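Local coordinates for tyrosine--tRNA ligase (Pyrococcus horikoshii, PDB 2CYC), which catalyses the attachment of tyrosine to its cognate tRNA in two steps, activating the amino acid with ATP to Tyr-AMP and then transferring it to the tRNA acceptor end, at residues K12-E17 and G55-D60; F28-P33 and I209-E214; V181-A186 and V219-H224; E199-L204 and K215-A220. All blocks are in the same frame, centred on the assembly; numbering follows the deposited sequence.

Contact 1 (K12-E17 and G55-D60)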
loop_
_atom_site.group_PDB
_atom_site.type_symbol
_atom_site.label_atom_id
_atom_site.label_comp_id
_atom_site.label_asym_id
_atom_site.label_seq_id
_atom_site.Cartn_x
_atom_site.Cartn_y
_atom_site.Cartn_z
ATOM N N LYS A 12 -25.610 24.798 2.869
ATOM C CA LYS A 12 -26.966 24.445 2.462
ATOM C C LYS A 12 -27.167 22.986 2.058
ATOM O O LYS A 12 -26.261 22.343 1.505
ATOM C CB LYS A 12 -27.442 25.357 1.332
ATOM C CG LYS A 12 -26.558 25.342 0.110
ATOM C CD LYS A 12 -27.077 26.284 -0.982
ATOM C CE LYS A 12 -28.382 25.788 -1.595
ATOM N NZ LYS A 12 -28.637 26.413 -2.919
ATOM N N LYS A 13 -28.365 22.471 2.344
ATOM C CA LYS A 13 -28.707 21.089 2.018
ATOM C C LYS A 13 -28.437 20.863 0.550
ATOM O O LYS A 13 -28.594 21.772 -0.255
ATOM C CB LYS A 13 -30.181 20.806 2.325
ATOM C CG LYS A 13 -30.468 20.708 3.808
ATOM C CD LYS A 13 -31.899 20.270 4.084
ATOM C CE LYS A 13 -32.004 19.635 5.470
ATOM N NZ LYS A 13 -31.369 20.466 6.532
ATOM N N PRO A 14 -28.114 19.622 0.165
ATOM C CA PRO A 14 -27.997 18.423 1.003
ATOM C C PRO A 14 -26.790 18.265 1.940
ATOM O O PRO A 14 -26.541 17.169 2.432
ATOM C CB PRO A 14 -28.083 17.295 -0.022
ATOM C CG PRO A 14 -27.297 17.875 -1.172
ATOM C CD PRO A 14 -27.830 19.305 -1.247
ATOM N N THR A 15 -26.033 19.327 2.184
ATOM C CA THR A 15 -24.907 19.192 3.104
ATOM C C THR A 15 -25.452 18.678 4.438
ATOM O O THR A 15 -26.483 19.153 4.918
ATOM C CB THR A 15 -24.216 20.536 3.380
ATOM O OG1 THR A 15 -23.550 20.983 2.196
ATOM C CG2 THR A 15 -23.206 20.391 4.517
ATOM N N GLU A 16 -24.763 17.714 5.032
ATOM C CA GLU A 16 -25.186 17.166 6.312
ATOM C C GLU A 16 -24.148 17.451 7.391
ATOM O O GLU A 16 -24.476 17.610 8.563
ATOM C CB GLU A 16 -25.406 15.651 6.197
ATOM C CG GLU A 16 -25.669 14.963 7.537
ATOM C CD GLU A 16 -26.018 13.485 7.393
ATOM O OE1 GLU A 16 -25.957 12.761 8.412
ATOM O OE2 GLU A 16 -26.359 13.048 6.271
ATOM N N GLU A 17 -22.890 17.530 6.987
ATOM C CA GLU A 17 -21.824 17.772 7.942
ATOM C C GLU A 17 -20.651 18.504 7.304
ATOM O O GLU A 17 -20.305 18.256 6.148
ATOM C CB GLU A 17 -21.327 16.427 8.514
ATOM C CG GLU A 17 -20.163 16.532 9.510
ATOM C CD GLU A 17 -19.608 15.169 9.937
ATOM O OE1 GLU A 17 -19.447 14.959 11.152
ATOM O OE2 GLU A 17 -19.310 14.312 9.069
ATOM N N GLY A 55 -24.349 16.688 -7.531
ATOM C CA GLY A 55 -24.547 17.754 -8.494
ATOM C C GLY A 55 -24.994 19.031 -7.829
ATOM O O GLY A 55 -24.506 20.112 -8.168
ATOM N N ALA A 56 -25.927 18.913 -6.885
ATOM C CA ALA A 56 -26.412 20.084 -6.161
ATOM C C ALA A 56 -25.257 20.775 -5.422
ATOM O O ALA A 56 -25.116 21.992 -5.490
ATOM C CB ALA A 56 -27.489 19.677 -5.178
ATOM N N LYS A 57 -24.417 20.007 -4.728
ATOM C CA LYS A 57 -23.308 20.630 -4.004
ATOM C C LYS A 57 -22.278 21.244 -4.953
ATOM O O LYS A 57 -21.743 22.323 -4.686
ATOM C CB LYS A 57 -22.617 19.629 -3.065
ATOM C CG LYS A 57 -23.457 19.200 -1.863
ATOM C CD LYS A 57 -24.250 20.376 -1.254
ATOM C CE LYS A 57 -23.342 21.509 -0.767
ATOM N NZ LYS A 57 -24.135 22.715 -0.386
ATOM N N ILE A 58 -21.994 20.554 -6.057
ATOM C CA ILE A 58 -21.043 21.082 -7.013
ATOM C C ILE A 58 -21.555 22.451 -7.478
ATOM O O ILE A 58 -20.781 23.414 -7.566
ATOM C CB ILE A 58 -20.862 20.104 -8.192
ATOM C CG1 ILE A 58 -19.944 18.946 -7.748
ATOM C CG2 ILE A 58 -20.269 20.824 -9.382
ATOM C CD1 ILE A 58 -19.944 17.748 -8.709
ATOM N N ALA A 59 -22.858 22.546 -7.735
ATOM C CA ALA A 59 -23.456 23.809 -8.161
ATOM C C ALA A 59 -23.270 24.865 -7.075
ATOM O O ALA A 59 -22.899 26.005 -7.368
ATOM C CB ALA A 59 -24.956 23.626 -8.465
ATOM N N ASP A 60 -23.535 24.491 -5.823
ATOM C CA ASP A 60 -23.377 25.430 -4.712
ATOM C C ASP A 60 -21.938 25.908 -4.591
ATOM O O ASP A 60 -21.683 27.106 -4.404
ATOM C CB ASP A 60 -23.773 24.794 -3.372
ATOM C CG ASP A 60 -25.244 24.440 -3.297
ATOM O OD1 ASP A 60 -26.057 25.064 -4.012
ATOM O OD2 ASP A 60 -25.590 23.546 -2.500
HETATM O O HOH W 1 -28.020 22.522 -2.655
#
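The carboxylate of Asp60 is the flat group on which Lys12 and Lys57 meet. The aliphatic chain of Lys12 lies over one face, with Lys12 CD 3.5 Å from Asp60 CG, and then bends at chi3 (-69°). Its ammonium comes down on OD1 from above the carboxylate plane, making a salt bridge of 3.1 Å between Lys12 NZ and Asp60 OD1. Near the plane, on the anti side of the other oxygen, Lys57 NZ forms a second salt bridge to Asp60 OD2 at 2.7 Å. A water at the carboxylate rim donates to both Asp60 OD2 and Lys13 O. Lys12 NZ has a further ionic partner in Glu300.

Strand 15-19 is an edge strand of the Rossmann-type sheet, antiparallel to 214-223, with Glu16 and Glu17 forming a classic beta bulge opposite His222; helix 48-63 packs beside that sheet. Lys57 NZ donates to Lys12 O at 2.9 Å. With Leu9 O, Val10 O and Asp60 OD2 this makes four acceptors for three protons, so at least one N-H must be shared. A long, buried lysine suits this place because it reaches the carbonyls at the end of helix 3-11 while Asp60 probably balances its charge. Thr15 N also reaches Lys12 O, from the opposite face.

The Lys57 chain slides past the ring of Pro14, whose CD is 3.7 Å from Lys57 CD. This proline follows a cis peptide bond, and its CD also packs on Ala56 CB at 4.0 Å. The Thr15 side chain crosses that of Lys57 at about a right angle, and its OG1 is hydrogen-bonded to Val10 O.

Contact 2 (F28-P33 and I209-E214)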
loop_
_atom_site.group_PDB
_atom_site.type_symbol
_atom_site.label_atom_id
_atom_site.label_comp_id
_atom_site.label_asym_id
_atom_site.label_seq_id
_atom_site.Cartn_x
_atom_site.Cartn_y
_atom_site.Cartn_z
ATOM N N PHE A 28 -11.590 30.822 3.856
ATOM C CA PHE A 28 -12.158 31.927 3.089
ATOM C C PHE A 28 -11.439 33.230 3.430
ATOM O O PHE A 28 -11.028 33.973 2.538
ATOM C CB PHE A 28 -13.657 32.087 3.382
ATOM C CG PHE A 28 -14.544 31.131 2.610
ATOM C CD1 PHE A 28 -15.715 30.632 3.185
ATOM C CD2 PHE A 28 -14.225 30.752 1.307
ATOM C CE1 PHE A 28 -16.559 29.767 2.474
ATOM C CE2 PHE A 28 -15.063 29.888 0.582
ATOM C CZ PHE A 28 -16.233 29.396 1.171
ATOM N N GLU A 29 -11.275 33.488 4.726
ATOM C CA GLU A 29 -10.631 34.711 5.196
ATOM C C GLU A 29 -9.178 34.904 4.790
ATOM O O GLU A 29 -8.789 36.008 4.409
ATOM C CB GLU A 29 -10.749 34.819 6.719
ATOM C CG GLU A 29 -12.152 35.179 7.190
ATOM C CD GLU A 29 -12.249 35.366 8.700
ATOM O OE1 GLU A 29 -13.379 35.592 9.206
ATOM O OE2 GLU A 29 -11.199 35.289 9.376
ATOM N N ILE A 30 -8.375 33.843 4.855
ATOM C CA ILE A 30 -6.963 33.961 4.506
ATOM C C ILE A 30 -6.721 33.882 3.008
ATOM O O ILE A 30 -5.591 34.014 2.549
ATOM C CB ILE A 30 -6.133 32.870 5.204
ATOM C CG1 ILE A 30 -6.517 31.494 4.642
ATOM C CG2 ILE A 30 -6.370 32.936 6.716
ATOM C CD1 ILE A 30 -5.906 30.330 5.384
ATOM N N GLY A 31 -7.787 33.666 2.248
ATOM C CA GLY A 31 -7.652 33.572 0.806
ATOM C C GLY A 31 -6.908 32.330 0.350
ATOM O O GLY A 31 -6.208 32.349 -0.664
ATOM N N ALA A 32 -7.049 31.239 1.094
ATOM C CA ALA A 32 -6.386 29.999 0.716
ATOM C C ALA A 32 -6.982 29.470 -0.591
ATOM O O ALA A 32 -8.103 29.815 -0.959
ATOM C CB ALA A 32 -6.553 28.967 1.824
ATOM N N PRO A 33 -6.224 28.650 -1.330
ATOM C CA PRO A 33 -6.760 28.108 -2.586
ATOM C C PRO A 33 -7.999 27.273 -2.284
ATOM O O PRO A 33 -8.060 26.598 -1.259
ATOM C CB PRO A 33 -5.602 27.254 -3.123
ATOM C CG PRO A 33 -4.815 26.906 -1.881
ATOM C CD PRO A 33 -4.838 28.209 -1.113
ATOM N N ILE A 209 -0.688 20.885 2.239
ATOM C CA ILE A 209 -1.318 22.018 1.580
ATOM C C ILE A 209 -0.707 23.235 2.271
ATOM O O ILE A 209 -0.995 23.506 3.437
ATOM C CB ILE A 209 -2.848 21.986 1.774
ATOM C CG1 ILE A 209 -3.404 20.695 1.152
ATOM C CG2 ILE A 209 -3.482 23.228 1.148
ATOM C CD1 ILE A 209 -4.891 20.506 1.301
ATOM N N VAL A 210 0.163 23.945 1.557
ATOM C CA VAL A 210 0.843 25.101 2.122
ATOM C C VAL A 210 0.300 26.420 1.613
ATOM O O VAL A 210 0.169 26.641 0.405
ATOM C CB VAL A 210 2.367 25.063 1.826
ATOM C CG1 VAL A 210 3.063 26.238 2.509
ATOM C CG2 VAL A 210 2.958 23.753 2.315
ATOM N N HIS A 211 -0.037 27.296 2.550
ATOM C CA HIS A 211 -0.533 28.607 2.179
ATOM C C HIS A 211 0.105 29.620 3.102
ATOM O O HIS A 211 -0.020 29.529 4.326
ATOM C CB HIS A 211 -2.058 28.686 2.294
ATOM C CG HIS A 211 -2.620 30.001 1.850
ATOM N ND1 HIS A 211 -2.586 30.422 0.536
ATOM C CD2 HIS A 211 -3.196 31.008 2.552
ATOM C CE1 HIS A 211 -3.115 31.630 0.448
ATOM N NE2 HIS A 211 -3.492 32.009 1.657
ATOM N N GLU A 212 0.814 30.571 2.508
ATOM C CA GLU A 212 1.478 31.622 3.268
ATOM C C GLU A 212 2.263 31.072 4.453
ATOM O O GLU A 212 2.109 31.528 5.586
ATOM C CB GLU A 212 0.442 32.648 3.733
ATOM C CG GLU A 212 -0.434 33.119 2.588
ATOM C CD GLU A 212 -1.389 34.232 2.969
ATOM O OE1 GLU A 212 -1.894 34.231 4.115
ATOM O OE2 GLU A 212 -1.649 35.099 2.106
ATOM N N GLY A 213 3.100 30.078 4.169
ATOM C CA GLY A 213 3.928 29.471 5.189
ATOM C C GLY A 213 3.241 28.513 6.146
ATOM O O GLY A 213 3.888 27.968 7.036
ATOM N N GLU A 214 1.944 28.288 5.982
ATOM C CA GLU A 214 1.247 27.387 6.893
ATOM C C GLU A 214 0.673 26.128 6.246
ATOM O O GLU A 214 0.156 26.165 5.124
ATOM C CB GLU A 214 0.121 28.141 7.611
ATOM C CG GLU A 214 0.600 29.322 8.450
ATOM C CD GLU A 214 1.467 28.907 9.633
ATOM O OE1 GLU A 214 1.984 29.804 10.329
ATOM O OE2 GLU A 214 1.628 27.689 9.873
HETATM O O HOH W 2 -4.075 36.258 3.712
#
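His211 is the first residue of 209-214 to meet 28-33, and its imidazole carries most of the contact. A chi1 of -177° sets CG anti to the backbone N; the ring beyond it lies against the loop that leaves helix 21-30. Ala32 CA sits above the ring centre in a CH-pi contact, 3.6 Å from the centroid of His211. At the edge, His211 NE2 donates to Ile30 O at 3.0 Å, with an N-H...O angle of 151° and the donor well above the carbonyl plane. Histidine suits the place because it offers both an N-H and a flat face. Around the rest of the ring, Pro33 CD approaches His211 ND1 obliquely at 3.6 Å, and Ile30 CD1 lies 4.0 Å from His211 CD2.

Glu212 CG lies 3.3 Å above the opposite face of the imidazole, offset toward the rim. Glu212 and Gly213 are the central residues of a type I' turn from His211 to Glu214, both with positive phi, and His211 and Glu214 close it by pairing their backbones. Across the contact, Gly31 also has positive phi, within the Schellman motif that ends its helix.

At the protein surface, the hairpin of strands 209-211 and 214-223 thus abuts the end of helix 21-30, where Leu216 of the second strand packs against Ile30, Ala32 and His211; helix 3-11 touches Phe28.

Contact 3 (V181-A186 and V219-H224)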
loop_
_atom_site.group_PDB
_atom_site.type_symbol
_atom_site.label_atom_id
_atom_site.label_comp_id
_atom_site.label_asym_id
_atom_site.label_seq_id
_atom_site.Cartn_x
_atom_site.Cartn_y
_atom_site.Cartn_z
ATOM N N VAL A 181 -6.429 19.397 -2.709
ATOM C CA VAL A 181 -7.828 19.595 -2.335
ATOM C C VAL A 181 -8.043 20.231 -0.952
ATOM O O VAL A 181 -7.579 19.706 0.060
ATOM C CB VAL A 181 -8.596 18.245 -2.417
ATOM C CG1 VAL A 181 -10.026 18.419 -1.949
ATOM C CG2 VAL A 181 -8.574 17.730 -3.854
ATOM N N THR A 182 -8.735 21.373 -0.915
ATOM C CA THR A 182 -9.019 22.059 0.351
ATOM C C THR A 182 -10.499 21.909 0.709
ATOM O O THR A 182 -10.905 22.174 1.840
ATOM C CB THR A 182 -8.652 23.577 0.290
ATOM O OG1 THR A 182 -9.231 24.168 -0.881
ATOM C CG2 THR A 182 -7.136 23.770 0.267
ATOM N N ILE A 183 -11.304 21.508 -0.273
ATOM C CA ILE A 183 -12.731 21.265 -0.052
ATOM C C ILE A 183 -12.969 19.803 -0.447
ATOM O O ILE A 183 -13.246 19.499 -1.614
ATOM C CB ILE A 183 -13.635 22.185 -0.933
ATOM C CG1 ILE A 183 -13.359 23.664 -0.627
ATOM C CG2 ILE A 183 -15.116 21.857 -0.693
ATOM C CD1 ILE A 183 -13.606 24.083 0.820
ATOM N N ALA A 184 -12.838 18.900 0.523
ATOM C CA ALA A 184 -13.018 17.467 0.269
ATOM C C ALA A 184 -14.496 17.134 0.417
ATOM O O ALA A 184 -15.036 17.104 1.527
ATOM C CB ALA A 184 -12.169 16.646 1.249
ATOM N N HIS A 185 -15.135 16.881 -0.720
ATOM C CA HIS A 185 -16.566 16.609 -0.790
ATOM C C HIS A 185 -16.901 15.131 -1.045
ATOM O O HIS A 185 -16.299 14.473 -1.901
ATOM C CB HIS A 185 -17.160 17.508 -1.888
ATOM C CG HIS A 185 -18.589 17.220 -2.222
ATOM N ND1 HIS A 185 -19.087 17.336 -3.502
ATOM C CD2 HIS A 185 -19.619 16.797 -1.454
ATOM C CE1 HIS A 185 -20.361 16.988 -3.511
ATOM N NE2 HIS A 185 -20.709 16.654 -2.280
ATOM N N ALA A 186 -17.863 14.617 -0.282
ATOM C CA ALA A 186 -18.308 13.233 -0.411
ATOM C C ALA A 186 -19.632 13.033 0.309
ATOM O O ALA A 186 -20.126 13.934 0.989
ATOM C CB ALA A 186 -17.264 12.271 0.189
ATOM N N VAL A 219 -11.006 21.040 4.365
ATOM C CA VAL A 219 -12.336 21.091 4.949
ATOM C C VAL A 219 -13.129 19.941 4.322
ATOM O O VAL A 219 -13.136 19.783 3.101
ATOM C CB VAL A 219 -13.040 22.427 4.605
ATOM C CG1 VAL A 219 -14.502 22.371 5.009
ATOM C CG2 VAL A 219 -12.342 23.581 5.316
ATOM N N ALA A 220 -13.780 19.139 5.155
ATOM C CA ALA A 220 -14.587 18.024 4.670
ATOM C C ALA A 220 -16.049 18.458 4.622
ATOM O O ALA A 220 -16.562 19.026 5.588
ATOM C CB ALA A 220 -14.432 16.817 5.602
ATOM N N VAL A 221 -16.713 18.214 3.494
ATOM C CA VAL A 221 -18.126 18.575 3.352
ATOM C C VAL A 221 -18.853 17.320 2.894
ATOM O O VAL A 221 -18.602 16.797 1.801
ATOM C CB VAL A 221 -18.329 19.746 2.332
ATOM C CG1 VAL A 221 -19.804 20.189 2.313
ATOM C CG2 VAL A 221 -17.452 20.939 2.740
ATOM N N HIS A 222 -19.759 16.842 3.744
ATOM C CA HIS A 222 -20.490 15.607 3.484
ATOM C C HIS A 222 -21.959 15.833 3.215
ATOM O O HIS A 222 -22.640 16.558 3.950
ATOM C CB HIS A 222 -20.308 14.664 4.680
ATOM C CG HIS A 222 -18.872 14.419 5.022
ATOM N ND1 HIS A 222 -18.386 14.502 6.311
ATOM C CD2 HIS A 222 -17.798 14.178 4.230
ATOM C CE1 HIS A 222 -17.074 14.332 6.296
ATOM N NE2 HIS A 222 -16.694 14.134 5.045
ATOM N N HIS A 223 -22.463 15.215 2.153
ATOM C CA HIS A 223 -23.861 15.409 1.856
ATOM C C HIS A 223 -24.685 14.222 2.277
ATOM O O HIS A 223 -24.175 13.117 2.419
ATOM C CB HIS A 223 -24.084 15.730 0.371
ATOM C CG HIS A 223 -23.627 14.664 -0.572
ATOM N ND1 HIS A 223 -22.664 14.892 -1.535
ATOM C CD2 HIS A 223 -24.068 13.398 -0.769
ATOM C CE1 HIS A 223 -22.535 13.813 -2.287
ATOM N NE2 HIS A 223 -23.375 12.894 -1.845
ATOM N N HIS A 224 -25.964 14.486 2.488
ATOM C CA HIS A 224 -26.931 13.486 2.913
ATOM C C HIS A 224 -27.019 12.315 1.929
ATOM O O HIS A 224 -26.938 12.501 0.709
ATOM C CB HIS A 224 -28.299 14.169 3.050
ATOM C CG HIS A 224 -29.421 13.235 3.384
ATOM N ND1 HIS A 224 -29.615 12.725 4.650
ATOM C CD2 HIS A 224 -30.422 12.738 2.619
ATOM C CE1 HIS A 224 -30.691 11.958 4.652
ATOM N NE2 HIS A 224 -31.199 11.950 3.431
#
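His185 and His223 cross at about a right angle and meet rim to rim, their ring planes at 67° and neither ring over the other's face. His185 NE2 and His223 ND1 share a hydrogen bond of 2.7 Å, whose donor may be either ring. A chi1 of 61° brings His223 CG to 3.9 Å from His185 NE2, and Ala186 O lies off-centre over one face of the His223 ring. Val221 O lies at the edge of the His185 ring, in its plane, 3.4 Å from His185 CD2, and His185 ND1 is hydrogen-bonded to His36 NE2. An alanine in place of His185 would probably leave His223 ND1 and His36 NE2 without their mate and the His223 ring freer to turn.

Ile183 and Val219 point the same way side by side; branched residues suit a strand beneath helix 21-30. On the other face, Ala184, Ala186 and Ala220 are small enough to admit His194 of helix 191-200, and His222 is held by Glu17 and His194.

Five backbone bonds, from Val219 N to Thr182 O at 2.8 Å through His223 N to Ala186 O, join parallel strands. These strands belong to the central parallel sheet of the class I Rossmann fold, with the side chain of Ala186 about 6 Å from the bound tyrosine.

Contact 4 (E199-L204 and K215-A220)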
loop_
_atom_site.group_PDB
_atom_site.type_symbol
_atom_site.label_atom_id
_atom_site.label_comp_id
_atom_site.label_asym_id
_atom_site.label_seq_id
_atom_site.Cartn_x
_atom_site.Cartn_y
_atom_site.Cartn_z
ATOM N N GLU A 199 -6.471 14.619 10.206
ATOM C CA GLU A 199 -5.481 14.243 11.227
ATOM C C GLU A 199 -4.020 14.265 10.732
ATOM O O GLU A 199 -3.123 14.695 11.459
ATOM C CB GLU A 199 -5.774 12.836 11.761
ATOM C CG GLU A 199 -6.748 12.773 12.930
ATOM C CD GLU A 199 -7.170 11.345 13.258
ATOM O OE1 GLU A 199 -6.323 10.429 13.149
ATOM O OE2 GLU A 199 -8.346 11.142 13.636
ATOM N N VAL A 200 -3.774 13.805 9.506
ATOM C CA VAL A 200 -2.405 13.766 8.991
ATOM C C VAL A 200 -1.966 14.976 8.167
ATOM O O VAL A 200 -0.787 15.090 7.825
ATOM C CB VAL A 200 -2.175 12.508 8.104
ATOM C CG1 VAL A 200 -2.585 11.233 8.869
ATOM C CG2 VAL A 200 -2.969 12.642 6.787
ATOM N N ALA A 201 -2.901 15.871 7.849
ATOM C CA ALA A 201 -2.590 17.029 6.999
ATOM C C ALA A 201 -1.293 17.777 7.289
ATOM O O ALA A 201 -0.490 18.024 6.386
ATOM C CB ALA A 201 -3.753 18.023 7.019
ATOM N N GLN A 202 -1.098 18.154 8.546
ATOM C CA GLN A 202 0.074 18.917 8.915
ATOM C C GLN A 202 1.335 18.103 9.149
ATOM O O GLN A 202 2.393 18.662 9.423
ATOM C CB GLN A 202 -0.261 19.779 10.129
ATOM C CG GLN A 202 -1.375 20.778 9.817
ATOM C CD GLN A 202 -1.705 21.698 10.978
ATOM O OE1 GLN A 202 -1.944 22.886 10.785
ATOM N NE2 GLN A 202 -1.735 21.153 12.183
ATOM N N LYS A 203 1.229 16.785 9.015
ATOM C CA LYS A 203 2.386 15.913 9.196
ATOM C C LYS A 203 3.005 15.504 7.860
ATOM O O LYS A 203 4.091 14.924 7.831
ATOM C CB LYS A 203 1.982 14.646 9.941
ATOM C CG LYS A 203 1.248 14.902 11.241
ATOM C CD LYS A 203 0.905 13.589 11.924
ATOM C CE LYS A 203 0.075 13.819 13.174
ATOM N NZ LYS A 203 -0.183 12.538 13.877
ATOM N N LEU A 204 2.306 15.793 6.763
ATOM C CA LEU A 204 2.768 15.429 5.416
ATOM C C LEU A 204 4.018 16.164 4.949
ATOM O O LEU A 204 4.150 17.379 5.125
ATOM C CB LEU A 204 1.636 15.646 4.414
ATOM C CG LEU A 204 0.791 14.409 4.118
ATOM C CD1 LEU A 204 0.497 13.619 5.379
ATOM C CD2 LEU A 204 -0.468 14.835 3.427
ATOM N N LYS A 215 0.770 25.013 6.967
ATOM C CA LYS A 215 0.220 23.757 6.482
ATOM C C LYS A 215 -1.250 23.772 6.869
ATOM O O LYS A 215 -1.593 23.917 8.040
ATOM C CB LYS A 215 0.926 22.561 7.125
ATOM C CG LYS A 215 2.299 22.276 6.529
ATOM C CD LYS A 215 2.920 21.013 7.125
ATOM C CE LYS A 215 4.291 20.741 6.523
ATOM N NZ LYS A 215 4.863 19.460 7.029
ATOM N N LEU A 216 -2.113 23.629 5.874
ATOM C CA LEU A 216 -3.545 23.660 6.101
ATOM C C LEU A 216 -4.177 22.285 6.212
ATOM O O LEU A 216 -3.603 21.283 5.799
ATOM C CB LEU A 216 -4.238 24.404 4.961
ATOM C CG LEU A 216 -3.769 25.810 4.602
ATOM C CD1 LEU A 216 -4.594 26.302 3.412
ATOM C CD2 LEU A 216 -3.917 26.745 5.808
ATOM N N LYS A 217 -5.377 22.266 6.778
ATOM C CA LYS A 217 -6.162 21.055 6.911
ATOM C C LYS A 217 -7.309 21.236 5.926
ATOM O O LYS A 217 -7.945 22.287 5.890
ATOM C CB LYS A 217 -6.728 20.912 8.326
ATOM C CG LYS A 217 -5.668 20.616 9.375
ATOM C CD LYS A 217 -6.260 20.481 10.766
ATOM C CE LYS A 217 -5.150 20.247 11.790
ATOM N NZ LYS A 217 -5.654 20.030 13.175
ATOM N N PRO A 218 -7.570 20.230 5.093
ATOM C CA PRO A 218 -8.680 20.418 4.161
ATOM C C PRO A 218 -9.990 20.410 4.939
ATOM O O PRO A 218 -10.064 19.851 6.035
ATOM C CB PRO A 218 -8.566 19.205 3.239
ATOM C CG PRO A 218 -8.000 18.144 4.164
ATOM C CD PRO A 218 -6.926 18.919 4.901
ATOM N N VAL A 219 -11.006 21.040 4.365
ATOM C CA VAL A 219 -12.336 21.091 4.949
ATOM C C VAL A 219 -13.129 19.941 4.322
ATOM O O VAL A 219 -13.136 19.783 3.101
ATOM C CB VAL A 219 -13.040 22.427 4.605
ATOM C CG1 VAL A 219 -14.502 22.371 5.009
ATOM C CG2 VAL A 219 -12.342 23.581 5.316
ATOM N N ALA A 220 -13.780 19.139 5.155
ATOM C CA ALA A 220 -14.587 18.024 4.670
ATOM C C ALA A 220 -16.049 18.458 4.622
ATOM O O ALA A 220 -16.562 19.026 5.588
ATOM C CB ALA A 220 -14.432 16.817 5.602
HETATM O O HOH W 3 -1.350 19.983 4.797
#
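Two carbonyl groups of 199-204 find polar partners on 215-220, one directly and one through water. Lys215, its chain extended beyond CG, runs across the turn that follows helix 191-200 and donates from NZ to Leu204 O at 2.9 Å, with a C=O...N angle of 145° and the donor tilted from the carbonyl plane. The length of a lysine is what lets a strand residue reach this carbonyl; on the way, Lys215 CD passes 3.3 Å from Gln202 O. An alanine here would probably leave Leu204 O without this donor and open a gap beside Gln202 O where the methylenes had lain. Farther in, one water donates to Ala201 O at 2.7 Å and to Leu216 O at 2.8 Å, bridging backbones that do not bond directly.

Topologically this is the return leg of a beta-alpha-beta crossover. Strand 183-187 leads into helix 191-200, and the chain then comes back through the short strand 209-211 and into 214-223, which lies parallel to 183-187.

The apolar contacts centre on Ala201. Its methyl points at the 215-220 backbone, 3.5 Å from Leu216 O, and touches Pro218 CD at 3.9 Å and Lys217 CG at 4.0 Å; the small methyl suits this close approach. Phe177 of helix 164-178 packs against Ala201, Leu204 and Pro218.

The remaining packing lies toward the surface. The side chain of Gln202 crosses those of Lys215 and Lys217 obliquely, with Gln202 CG 4.0 Å from Lys215 CB.

Overall arrangement
Strand 214-223 ties the set together. Contact 3 uses its C-terminal half; its centre is about 10 Å from that of contact 1, 13 Å from that of contact 4 and 17 Å from that of contact 2. Contacts 3 and 4 share Val219 and Ala220. Contact 1 joins contact 3 through the antiparallel neighbour strand, where Glu16 N is 2.6 Å from His222 O. Contacts 2 and 4 meet at Leu216, whose CD1 is 3.7 Å from Ala32 CB, and Pro33 O lies 2.7 Å from Thr182 OG1 of contact 3. Contact 3 is nearest the tyrosine pocket; Pro218 of contact 4 is about 12 Å from the ligand, between side chain and bound tyrosine, and contact 2 is remote.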